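Local coordinates for protein alpha-acetolactate decarboxylase (Bacillus subtilis subsp. subtilis str. 168, PDB 5XNE) that converts (2S)-2-acetolactate into (R)-acetoin and carbon dioxide, a decarboxylation step on the route from pyruvate to butane-2,3-diol, at residues D42-G47 against Q122-E127; I46-E51 against H175-G180. All coordinates share one frame; numbering follows the deposited sequence.

Interaction 1. Residues D42-G47 against Q122-E127; sequences DGELIG and QTRTVE
Glu44 OE2 takes two polar bonds from the 122-127 segment. The salt bridge from Arg124 NE to Glu44 OE2 spans 2.8 Å on the syn side of the carboxylate, whose plane lies 16° from that of the guanidinium. From the other face of the carboxylate, on its anti side, Val126 N reaches Glu44 OE2 at 2.9 Å, nearly straight at 170° about the hydrogen. The Glu44 chain, bent at chi2 (-80°), carries the acid to both donors. Replacing Glu44 by an alanine would probably leave Arg124 NE and Val126 N without their shared acceptor, with Arg124 still held through NH1 by Thr232 and Gln143. The two pieces run roughly antiparallel where strand 44-48 begins and strand 117-124 has just ended, and His186, a zinc ligand, touches both Glu44 and Arg124, which places the ion pair at the wall of the metal site. The one backbone hydrogen bond between the segments, Gly43 N to Val126 O, is weak (3.2 Å), and Gly43 CA makes a CA-H...O contact of 3.4 Å to the same Val126 O. Carbon atoms close in around the acid: Thr125 CB lies 4.0 Å from Glu44 CG, and Val126 CG2 comes within 3.5 Å of Glu44 OE2.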
ATOM      1  N   ASP B  42       5.471 -20.825 -11.546  1.00  9.42           N
ATOM      2  CA  ASP B  42       6.557 -21.686 -11.999  1.00  9.64           C
ATOM      3  C   ASP B  42       7.865 -21.250 -11.342  1.00  9.92           C
ATOM      4  O   ASP B  42       8.708 -20.602 -11.967  1.00  9.78           O
ATOM      5  CB  ASP B  42       6.647 -21.645 -13.519  1.00  9.59           C
ATOM      6  CG  ASP B  42       7.662 -22.619 -14.082  1.00 12.65           C
ATOM      7  OD1 ASP B  42       8.204 -23.450 -13.319  1.00 13.90           O
ATOM      8  OD2 ASP B  42       7.912 -22.533 -15.304  1.00 14.31           O
ATOM      9  N   GLY B  43       8.003 -21.597 -10.066  1.00  9.45           N
ATOM     10  CA  GLY B  43       9.230 -21.323  -9.340  1.00  8.52           C
ATOM     11  C   GLY B  43       9.234 -20.073  -8.473  1.00  8.78           C
ATOM     12  O   GLY B  43       8.332 -19.232  -8.526  1.00  8.76           O
ATOM     13  N   GLU B  44      10.290 -19.978  -7.672  1.00  7.30           N
ATOM     14  CA  GLU B  44      10.549 -18.878  -6.758  1.00  6.68           C
ATOM     15  C   GLU B  44      11.581 -17.917  -7.346  1.00  8.16           C
ATOM     16  O   GLU B  44      12.619 -18.355  -7.858  1.00  9.98           O
ATOM     17  CB  GLU B  44      11.075 -19.419  -5.429  1.00  9.08           C
ATOM     18  CG  GLU B  44      10.214 -20.494  -4.808  1.00  9.58           C
ATOM     19  CD  GLU B  44       9.014 -19.908  -4.073  1.00 10.99           C
ATOM     20  OE1 GLU B  44       8.994 -18.676  -3.861  1.00 13.65           O
ATOM     21  OE2 GLU B  44       8.102 -20.674  -3.697  1.00 11.52           O
ATOM     22  N   LEU B  45      11.315 -16.617  -7.258  1.00  6.22           N
ATOM     23  CA  LEU B  45      12.290 -15.609  -7.666  1.00  5.77           C
ATOM     24  C   LEU B  45      13.175 -15.164  -6.498  1.00  6.28           C
ATOM     25  O   LEU B  45      12.684 -14.899  -5.396  1.00  6.51           O
ATOM     26  CB  LEU B  45      11.571 -14.387  -8.241  1.00  6.54           C
ATOM     27  CG  LEU B  45      12.423 -13.174  -8.614  1.00  5.98           C
ATOM     28  CD1 LEU B  45      13.207 -13.490  -9.866  1.00  8.31           C
ATOM     29  CD2 LEU B  45      11.542 -11.964  -8.865  1.00  7.81           C
ATOM     30  N   ILE B  46      14.474 -15.037  -6.751  1.00  6.93           N
ATOM     31  CA  ILE B  46      15.377 -14.430  -5.788  1.00  5.73           C
ATOM     32  C   ILE B  46      16.480 -13.717  -6.552  1.00  6.96           C
ATOM     33  O   ILE B  46      16.941 -14.205  -7.580  1.00  8.38           O
ATOM     34  CB  ILE B  46      15.965 -15.481  -4.833  1.00  6.10           C
ATOM     35  CG1 ILE B  46      16.788 -14.858  -3.726  1.00  8.29           C
ATOM     36  CG2 ILE B  46      16.820 -16.495  -5.575  1.00  9.19           C
ATOM     37  CD1 ILE B  46      17.282 -15.930  -2.745  1.00  9.53           C
ATOM     38  N   GLY B  47      16.878 -12.549  -6.083  1.00  6.12           N
ATOM     39  CA  GLY B  47      18.014 -11.883  -6.684  1.00  8.32           C
ATOM     40  C   GLY B  47      18.638 -10.867  -5.763  1.00  7.71           C
ATOM     41  O   GLY B  47      17.994 -10.319  -4.864  1.00  7.23           O
ATOM     42  N   GLN B 122      14.874 -24.434   5.908  1.00 14.71           N
ATOM     43  CA  GLN B 122      13.769 -25.149   5.295  1.00 13.56           C
ATOM     44  C   GLN B 122      13.081 -24.244   4.299  1.00 12.92           C
ATOM     45  O   GLN B 122      12.736 -23.109   4.621  1.00 14.59           O
ATOM     46  CB  GLN B 122      12.753 -25.637   6.315  1.00 16.91           C
ATOM     47  CG  GLN B 122      11.671 -26.472   5.659  1.00 22.14           C
ATOM     48  CD  GLN B 122      10.658 -27.002   6.641  1.00 26.35           C
ATOM     49  OE1 GLN B 122       9.770 -26.276   7.095  1.00 26.62           O
ATOM     50  NE2 GLN B 122      10.789 -28.277   6.986  1.00 29.39           N
ATOM     51  N   THR B 123      12.889 -24.754   3.091  1.00 12.81           N
ATOM     52  CA  THR B 123      12.230 -23.988   2.046  1.00 13.16           C
ATOM     53  C   THR B 123      11.119 -24.756   1.372  1.00 15.40           C
ATOM     54  O   THR B 123      11.000 -25.974   1.513  1.00 16.82           O
ATOM     55  CB  THR B 123      13.209 -23.568   0.940  1.00 13.71           C
ATOM     56  OG1 THR B 123      13.617 -24.730   0.200  1.00 14.57           O
ATOM     57  CG2 THR B 123      14.435 -22.854   1.522  1.00 14.30           C
ATOM     58  N   ARG B 124      10.314 -24.009   0.624  1.00 13.57           N
ATOM     59  CA  ARG B 124       9.413 -24.554  -0.383  1.00 14.19           C
ATOM     60  C   ARG B 124       9.712 -23.935  -1.741  1.00 11.98           C
ATOM     61  O   ARG B 124      10.294 -22.851  -1.827  1.00 13.18           O
ATOM     62  CB  ARG B 124       7.953 -24.283  -0.043  1.00 15.02           C
ATOM     63  CG  ARG B 124       7.604 -22.791  -0.045  1.00 15.09           C
ATOM     64  CD  ARG B 124       6.654 -22.429  -1.194  1.00 18.51           C
ATOM     65  NE  ARG B 124       6.538 -20.983  -1.361  1.00 14.12           N
ATOM     66  CZ  ARG B 124       5.550 -20.294  -0.806  1.00 18.68           C
ATOM     67  NH1 ARG B 124       4.630 -20.969  -0.104  1.00 19.12           N
ATOM     68  NH2 ARG B 124       5.459 -18.969  -0.963  1.00 21.79           N
ATOM     69  N   THR B 125       9.292 -24.604  -2.808  1.00 12.02           N
ATOM     70  CA  THR B 125       9.269 -23.971  -4.122  1.00 11.61           C
ATOM     71  C   THR B 125       7.901 -24.205  -4.731  1.00 15.88           C
ATOM     72  O   THR B 125       7.527 -25.346  -4.996  1.00 16.88           O
ATOM     73  CB  THR B 125      10.347 -24.513  -5.075  1.00 13.42           C
ATOM     74  OG1 THR B 125      10.175 -25.931  -5.234  1.00 16.09           O
ATOM     75  CG2 THR B 125      11.749 -24.223  -4.550  1.00 14.10           C
ATOM     76  N   VAL B 126       7.140 -23.139  -4.936  1.00 11.76           N
ATOM     77  CA  VAL B 126       5.874 -23.292  -5.658  1.00 11.45           C
ATOM     78  C   VAL B 126       6.173 -23.838  -7.053  1.00 12.47           C
ATOM     79  O   VAL B 126       7.223 -23.547  -7.642  1.00 12.43           O
ATOM     80  CB  VAL B 126       5.075 -21.970  -5.776  1.00 13.28           C
ATOM     81  CG1 VAL B 126       4.526 -21.540  -4.408  1.00 15.99           C
ATOM     82  CG2 VAL B 126       5.919 -20.878  -6.421  1.00 11.58           C
ATOM     83  N   GLU B 127       5.250 -24.646  -7.566  1.00 13.36           N
ATOM     84  CA  GLU B 127       5.427 -25.314  -8.852  1.00 12.32           C
ATOM     85  C   GLU B 127       4.392 -24.876  -9.868  1.00 11.48           C
ATOM     86  O   GLU B 127       3.282 -24.475  -9.502  1.00 11.40           O
ATOM     87  CB  GLU B 127       5.319 -26.833  -8.706  1.00 16.35           C
ATOM     88  CG  GLU B 127       6.376 -27.485  -7.871  1.00 20.28           C
ATOM     89  CD  GLU B 127       6.219 -29.002  -7.869  1.00 27.33           C
ATOM     90  OE1 GLU B 127       5.162 -29.489  -7.413  1.00 28.42           O
ATOM     91  OE2 GLU B 127       7.138 -29.698  -8.347  1.00 32.85           O
TER

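Interaction 2. Residues I46-E51 against H175-G180; sequences IGFDGE and HFIDEG. With ZN (zinc ion), chain D.
Ile46 extends its side chain across strand 175-178, with CG1 anti to the backbone N (chi1 -174°), and lays CD1 on the main chain there, 3.6 Å from Phe176 C. The same methyl meets the side chains of the residues before and after Phe176: Ile46 CD1 lies 3.9 Å from His175 CB and 3.8 Å from Ile177 CG2. Ile46 and His175 run past each other in opposite senses, whereas the two isoleucines meet at a slant. Phe48 turns its ring edge to the same branch, CE2 standing 3.7 Å from Ile177 CG2, which lies near the ring plane; the contact is therefore to the edge and not the face. The strand axes approach to 7.7 Å at 74°, and no hydrogen bond links the segments: they pack through side chains, as facing layers of beta structure do, beside the type I' turn from Phe48 to Glu51 that closes a hairpin. From this apolar base the His175 imidazole leads away to the metal, its NE2 bound to zinc at 2.2 Å alongside His173, His186 and three waters, while its ND1 is hydrogen-bonded to Leu45 O. The chemistry thus divides at His175: CB rests against hydrocarbon, and the ring is held at both nitrogens, so its rotation is probably set by the two bonds together.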
ATOM      1  N   ILE B  46      14.474 -15.037  -6.751  1.00  6.93           N
ATOM      2  CA  ILE B  46      15.377 -14.430  -5.788  1.00  5.73           C
ATOM      3  C   ILE B  46      16.480 -13.717  -6.552  1.00  6.96           C
ATOM      4  O   ILE B  46      16.941 -14.205  -7.580  1.00  8.38           O
ATOM      5  CB  ILE B  46      15.965 -15.481  -4.833  1.00  6.10           C
ATOM      6  CG1 ILE B  46      16.788 -14.858  -3.726  1.00  8.29           C
ATOM      7  CG2 ILE B  46      16.820 -16.495  -5.575  1.00  9.19           C
ATOM      8  CD1 ILE B  46      17.282 -15.930  -2.745  1.00  9.53           C
ATOM      9  N   GLY B  47      16.878 -12.549  -6.083  1.00  6.12           N
ATOM     10  CA  GLY B  47      18.014 -11.883  -6.684  1.00  8.32           C
ATOM     11  C   GLY B  47      18.638 -10.867  -5.763  1.00  7.71           C
ATOM     12  O   GLY B  47      17.994 -10.319  -4.864  1.00  7.23           O
ATOM     13  N   PHE B  48      19.919 -10.621  -5.999  1.00  8.23           N
ATOM     14  CA  PHE B  48      20.675  -9.625  -5.262  1.00  7.54           C
ATOM     15  C   PHE B  48      21.936  -9.349  -6.082  1.00  8.02           C
ATOM     16  O   PHE B  48      22.328 -10.167  -6.920  1.00  9.40           O
ATOM     17  CB  PHE B  48      21.003 -10.095  -3.835  1.00  8.79           C
ATOM     18  CG  PHE B  48      21.467 -11.522  -3.745  1.00  8.75           C
ATOM     19  CD1 PHE B  48      22.818 -11.841  -3.863  1.00  9.88           C
ATOM     20  CD2 PHE B  48      20.563 -12.541  -3.510  1.00  8.74           C
ATOM     21  CE1 PHE B  48      23.246 -13.164  -3.769  1.00 11.59           C
ATOM     22  CE2 PHE B  48      20.979 -13.866  -3.413  1.00  9.43           C
ATOM     23  CZ  PHE B  48      22.331 -14.177  -3.539  1.00 10.35           C
ATOM     24  N   ASP B  49      22.523  -8.178  -5.885  1.00  8.91           N
ATOM     25  CA  ASP B  49      23.639  -7.720  -6.707  1.00 11.50           C
ATOM     26  C   ASP B  49      23.323  -7.779  -8.206  1.00 12.20           C
ATOM     27  O   ASP B  49      24.219  -7.967  -9.037  1.00 13.82           O
ATOM     28  CB  ASP B  49      24.888  -8.547  -6.395  1.00 13.61           C
ATOM     29  CG  ASP B  49      25.295  -8.451  -4.937  1.00 10.33           C
ATOM     30  OD1 ASP B  49      25.263  -7.334  -4.383  1.00 12.59           O
ATOM     31  OD2 ASP B  49      25.634  -9.499  -4.356  1.00 15.77           O
ATOM     32  N   GLY B  50      22.047  -7.616  -8.556  1.00  9.65           N
ATOM     33  CA  GLY B  50      21.635  -7.589  -9.951  1.00 11.15           C
ATOM     34  C   GLY B  50      21.482  -8.949 -10.604  1.00  9.88           C
ATOM     35  O   GLY B  50      21.134  -9.025 -11.790  1.00 14.90           O
ATOM     36  N   GLU B  51      21.718 -10.014  -9.842  1.00  8.00           N
ATOM     37  CA  GLU B  51      21.690 -11.371 -10.375  1.00  9.87           C
ATOM     38  C   GLU B  51      20.466 -12.124  -9.852  1.00  8.72           C
ATOM     39  O   GLU B  51      20.369 -12.405  -8.658  1.00  9.76           O
ATOM     40  CB  GLU B  51      22.982 -12.111 -10.009  1.00 12.75           C
ATOM     41  CG  GLU B  51      24.231 -11.423 -10.577  1.00 14.50           C
ATOM     42  CD  GLU B  51      25.536 -12.133 -10.233  1.00 19.65           C
ATOM     43  OE1 GLU B  51      25.516 -13.054  -9.398  1.00 18.07           O
ATOM     44  OE2 GLU B  51      26.588 -11.750 -10.804  1.00 19.55           O
ATOM     45  N   HIS B 175      13.604 -15.392   1.023  1.00  6.34           N
ATOM     46  CA  HIS B 175      13.946 -16.513   0.155  1.00  7.05           C
ATOM     47  C   HIS B 175      15.417 -16.885   0.373  1.00  8.20           C
ATOM     48  O   HIS B 175      16.156 -16.123   0.982  1.00  7.14           O
ATOM     49  CB  HIS B 175      13.681 -16.172  -1.314  1.00  7.70           C
ATOM     50  CG  HIS B 175      12.224 -16.117  -1.677  1.00  6.89           C
ATOM     51  ND1 HIS B 175      11.787 -16.010  -2.974  1.00  8.09           N
ATOM     52  CD2 HIS B 175      11.108 -16.156  -0.903  1.00  7.61           C
ATOM     53  CE1 HIS B 175      10.463 -15.986  -2.998  1.00  7.20           C
ATOM     54  NE2 HIS B 175      10.027 -16.072  -1.754  1.00  7.14           N
ATOM     55  N   PHE B 176      15.822 -18.047  -0.130  1.00  7.95           N
ATOM     56  CA  PHE B 176      17.183 -18.549   0.054  1.00  9.39           C
ATOM     57  C   PHE B 176      17.732 -19.138  -1.242  1.00  9.40           C
ATOM     58  O   PHE B 176      16.996 -19.775  -1.990  1.00  9.43           O
ATOM     59  CB  PHE B 176      17.196 -19.613   1.161  1.00  9.37           C
ATOM     60  CG  PHE B 176      18.482 -20.393   1.244  1.00 10.89           C
ATOM     61  CD1 PHE B 176      19.620 -19.816   1.792  1.00 12.17           C
ATOM     62  CD2 PHE B 176      18.547 -21.696   0.781  1.00 12.74           C
ATOM     63  CE1 PHE B 176      20.820 -20.549   1.875  1.00 14.80           C
ATOM     64  CE2 PHE B 176      19.739 -22.430   0.855  1.00 15.35           C
ATOM     65  CZ  PHE B 176      20.864 -21.854   1.403  1.00 13.01           C
ATOM     66  N   ILE B 177      19.018 -18.911  -1.503  1.00  8.21           N
ATOM     67  CA  ILE B 177      19.714 -19.634  -2.568  1.00  8.78           C
ATOM     68  C   ILE B 177      21.105 -20.024  -2.057  1.00 10.82           C
ATOM     69  O   ILE B 177      21.756 -19.260  -1.337  1.00  9.93           O
ATOM     70  CB  ILE B 177      19.794 -18.795  -3.875  1.00  9.26           C
ATOM     71  CG1 ILE B 177      20.297 -19.660  -5.040  1.00 13.28           C
ATOM     72  CG2 ILE B 177      20.634 -17.544  -3.682  1.00 11.70           C
ATOM     73  CD1 ILE B 177      20.064 -19.038  -6.418  1.00 13.02           C
ATOM     74  N   ASP B 178      21.547 -21.227  -2.399  1.00 11.88           N
ATOM     75  CA  ASP B 178      22.853 -21.668  -1.923  1.00 16.17           C
ATOM     76  C   ASP B 178      23.981 -21.053  -2.753  1.00 16.01           C
ATOM     77  O   ASP B 178      23.756 -20.482  -3.824  1.00 13.67           O
ATOM     78  CB  ASP B 178      22.947 -23.196  -1.926  1.00 14.97           C
ATOM     79  CG  ASP B 178      23.109 -23.771  -3.315  1.00 20.30           C
ATOM     80  OD1 ASP B 178      22.355 -23.396  -4.235  1.00 18.26           O
ATOM     81  OD2 ASP B 178      24.027 -24.601  -3.494  1.00 26.40           O
ATOM     82  N   GLU B 179      25.209 -21.150  -2.251  1.00 18.39           N
ATOM     83  CA  GLU B 179      26.329 -20.518  -2.943  1.00 23.51           C
ATOM     84  C   GLU B 179      26.564 -21.154  -4.317  1.00 18.29           C
ATOM     85  O   GLU B 179      27.016 -20.486  -5.244  1.00 23.35           O
ATOM     86  CB  GLU B 179      27.604 -20.586  -2.100  1.00 24.20           C
ATOM     87  CG  GLU B 179      28.721 -19.698  -2.646  1.00 31.52           C
ATOM     88  CD  GLU B 179      28.734 -18.309  -2.013  1.00 35.31           C
ATOM     89  OE1 GLU B 179      27.844 -18.023  -1.179  1.00 31.80           O
ATOM     90  OE2 GLU B 179      29.622 -17.498  -2.360  1.00 36.70           O
ATOM     91  N   GLY B 180      26.218 -22.431  -4.452  1.00 20.11           N
ATOM     92  CA  GLY B 180      26.335 -23.119  -5.726  1.00 24.77           C
ATOM     93  C   GLY B 180      25.264 -22.745  -6.740  1.00 23.76           C
ATOM     94  O   GLY B 180      25.292 -23.210  -7.876  1.00 24.70           O
TER
HETATM   95 ZN    ZN D 301       7.880 -16.096  -1.122  1.00 16.43          ZN
HETATM   96  O   HOH W   1       5.564 -16.140  -1.223  1.00 19.92           O
HETATM   97  O   HOH W   2       7.235 -14.950  -2.929  1.00 15.45           O
HETATM   98  O   HOH W   3       7.210 -17.753  -2.562  1.00 15.72           O

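Overall arrangement
Interactions 1 and 2 share Ile46 and Gly47; their centres lie about 11 Å apart, and both use strand 44-48. Alternate residues of that strand serve different partners: Glu44 joins Arg124, while Ile46 packs on strand 171-178. Between them, the hydrogen bond of Leu45 O with His175 ND1, 2.8 Å long, ties the first segment of interaction 1 to the second of interaction 2. Glu44 OE1 also packs 3.2 Å from His175 CE1, so the acid of interaction 1 borders a metal ligand of interaction 2. With the Arg124 side chain about 4 Å from the zinc ion, the buried ion pair forms part of the metal's second shell and would probably influence its electrostatic surroundings.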